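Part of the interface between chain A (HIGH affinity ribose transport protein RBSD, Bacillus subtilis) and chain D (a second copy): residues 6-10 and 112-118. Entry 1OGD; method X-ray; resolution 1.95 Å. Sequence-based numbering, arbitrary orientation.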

# COMPACT_ATOMS: atom_id res chain seq x y z
N ILE A 6 8.78 18.12 -22.54
CA ILE A 6 7.93 17.15 -23.22
C ILE A 6 6.47 17.28 -22.78
O ILE A 6 6.19 17.55 -21.61
N LEU A 7 5.54 17.10 -23.71
CA LEU A 7 4.11 17.23 -23.43
C LEU A 7 3.50 16.12 -22.57
O LEU A 7 2.63 16.38 -21.75
N ASN A 8 3.94 14.89 -22.79
CA ASN A 8 3.41 13.74 -22.06
C ASN A 8 3.74 13.81 -20.57
O ASN A 8 4.90 13.86 -20.17
N SER A 9 2.69 13.80 -19.75
CA SER A 9 2.86 13.88 -18.30
C SER A 9 3.62 12.69 -17.73
O SER A 9 4.47 12.87 -16.85
N HIS A 10 3.34 11.48 -18.22
CA HIS A 10 4.03 10.30 -17.73
C HIS A 10 5.52 10.38 -18.05
O HIS A 10 6.37 10.09 -17.20
N ILE D 112 -8.65 10.14 -20.97
CA ILE D 112 -7.61 9.85 -21.95
C ILE D 112 -7.15 11.20 -22.50
O ILE D 112 -7.90 11.91 -23.18
N ARG D 113 -5.91 11.55 -22.20
CA ARG D 113 -5.37 12.82 -22.63
C ARG D 113 -4.73 12.70 -24.01
O ARG D 113 -3.83 11.89 -24.21
N THR D 114 -5.20 13.52 -24.95
CA THR D 114 -4.64 13.51 -26.31
C THR D 114 -3.69 14.70 -26.44
O THR D 114 -3.51 15.47 -25.50
N GLY D 115 -3.08 14.85 -27.62
CA GLY D 115 -2.17 15.95 -27.84
C GLY D 115 -2.88 17.13 -28.49
O GLY D 115 -2.23 18.07 -28.95
N GLU D 116 -4.21 17.09 -28.51
CA GLU D 116 -5.02 18.14 -29.13
C GLU D 116 -4.86 19.52 -28.51
O GLU D 116 -5.07 19.71 -27.31
N PHE D 117 -4.51 20.50 -29.35
CA PHE D 117 -4.31 21.88 -28.92
C PHE D 117 -5.36 22.86 -29.44
O PHE D 117 -5.03 23.98 -29.81
N THR D 118 -6.61 22.43 -29.47
CA THR D 118 -7.70 23.29 -29.90
C THR D 118 -8.76 23.28 -28.80
O THR D 118 -8.96 22.26 -28.14

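Two copies of the same protein meet here through a short turn leading into a helix on chain A and, on chain D, a strand segment and the residues after it. The contact is small, burying 219 Å² in total over both sides, and most of it gathers around one leucine and one arginine.

Ile6(A) opens the chain A stretch but takes no part in the contact. Its side chain, with chi1 and chi2 both t, comes no nearer than 8.4 Å, from CG2 of Ile6(A) to NH1 of Arg113(D); it is buried within the assembly, as suits a branched aliphatic residue.

Leu7(A) is the centre of this contact. Its CA-to-CB bond points toward chain D, and with chi1 t and chi2 p both methyl groups face chain D: CD1 and CD2 of Leu7(A) lie 4.0 and 4.1 Å from CE1 of Phe117(D), and CD2 is also 4.1 Å from CA of Gly115(D), the residue whose CA is nearest to that of Leu7(A). Gly115(D) has no side chain, and CD2 rests against its CA; an ideal CB there would lie 3.9 Å from CD2 of Leu7(A), an ordinary contact distance, so this contact alone does not explain the glycine. The apolar contact of CD1 with Phe117(D) is made at the edge of the ring, near its plane. The Phe117(D) CA-to-CB bond points sideways, yet the long aromatic side chain, with chi1 at -96° between the usual wells, brings the ring nearer to the leucine.

The same leucine also supplies the polar link. Arg113(D) points toward chain A with chi1, chi2 and chi3 all t, an extended chain that carries its guanidinium across to the turn. There NH1 of Arg113(D) donates a hydrogen bond to the backbone O of Leu7(A), 2.9 Å long with an N-H...O angle of 155°. The acceptor lies at the edge of the guanidinium, near its plane, where the N-H bonds are directed. Arginine suits the position because its aliphatic stem spans the distance while its several donors serve more than one acceptor: NE, NH1 and NH2 all have further hydrogen bonds elsewhere in the structure. NH2 of Arg113(D) also comes within 3.7 Å of CD1 of Leu7(A), so the leucine packs beside the group that its own carbonyl binds.

Asn8(A) turns away from chain D. It occupies the N-cap position, and its side chain, chi1 t, caps a backbone N just past the stretch, a classic role for asparagine; its backbone passes the partner, CA of Asn8(A) lying 4.4 Å from NH1 of Arg113(D). Ser9(A), in the first turn of the helix, points toward chain D with chi1 p. Its small side chain fits beside the guanidinium, CB of Ser9(A) lying 4.5 Å from NH1 of Arg113(D), while OG is hydrogen-bonded elsewhere. His10(A), chi1 m, stays out of contact.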

# COMPACT_ATOMS: atom_id res chain seq x y z
CB ILE A 6 8.48 15.72 -22.97
CG1 ILE A 6 7.89 14.74 -23.98
CG2 ILE A 6 8.21 15.30 -21.53
CD1 ILE A 6 8.72 13.47 -24.12
CB LEU A 7 3.33 17.32 -24.74
CG LEU A 7 1.81 17.51 -24.64
CD1 LEU A 7 1.50 18.86 -24.02
CD2 LEU A 7 1.19 17.41 -26.03
CB ASN A 8 3.94 12.44 -22.65
CG ASN A 8 3.24 11.23 -22.09
OD1 ASN A 8 3.62 10.72 -21.03
ND2 ASN A 8 2.19 10.78 -22.78
CB SER A 9 1.49 14.02 -17.62
OG SER A 9 0.67 12.90 -17.88
CB HIS A 10 3.47 9.01 -18.36
CG HIS A 10 1.99 8.86 -18.22
ND1 HIS A 10 1.34 8.96 -17.01
CD2 HIS A 10 1.04 8.58 -19.14
CE1 HIS A 10 0.04 8.76 -17.20
NE2 HIS A 10 -0.16 8.53 -18.48
CB ILE D 112 -8.17 8.98 -23.10
CG1 ILE D 112 -8.78 7.70 -22.52
CG2 ILE D 112 -7.06 8.65 -24.08
CD1 ILE D 112 -9.57 6.88 -23.52
CB ARG D 113 -4.33 13.31 -21.62
CG ARG D 113 -3.96 14.78 -21.77
CD ARG D 113 -2.80 15.14 -20.87
NE ARG D 113 -2.44 16.55 -21.00
CZ ARG D 113 -1.19 17.00 -21.15
NH1 ARG D 113 -0.17 16.15 -21.18
NH2 ARG D 113 -0.97 18.30 -21.27
CB THR D 114 -5.74 13.66 -27.37
OG1 THR D 114 -6.32 14.97 -27.27
CG2 THR D 114 -6.83 12.61 -27.15
CB GLU D 116 -6.50 17.75 -29.08
CG GLU D 116 -7.39 18.67 -29.89
CD GLU D 116 -7.18 18.52 -31.39
OE1 GLU D 116 -7.46 19.49 -32.13
OE2 GLU D 116 -6.74 17.44 -31.84
CB PHE D 117 -2.92 22.37 -29.33
CG PHE D 117 -1.89 22.26 -28.25
CD1 PHE D 117 -1.67 21.05 -27.58
CD2 PHE D 117 -1.11 23.36 -27.90
CE1 PHE D 117 -0.70 20.95 -26.59
CE2 PHE D 117 -0.13 23.27 -26.92
CZ PHE D 117 0.08 22.06 -26.26
CB THR D 118 -8.32 22.81 -31.24
OG1 THR D 118 -8.90 21.51 -31.07
CG2 THR D 118 -7.24 22.73 -32.30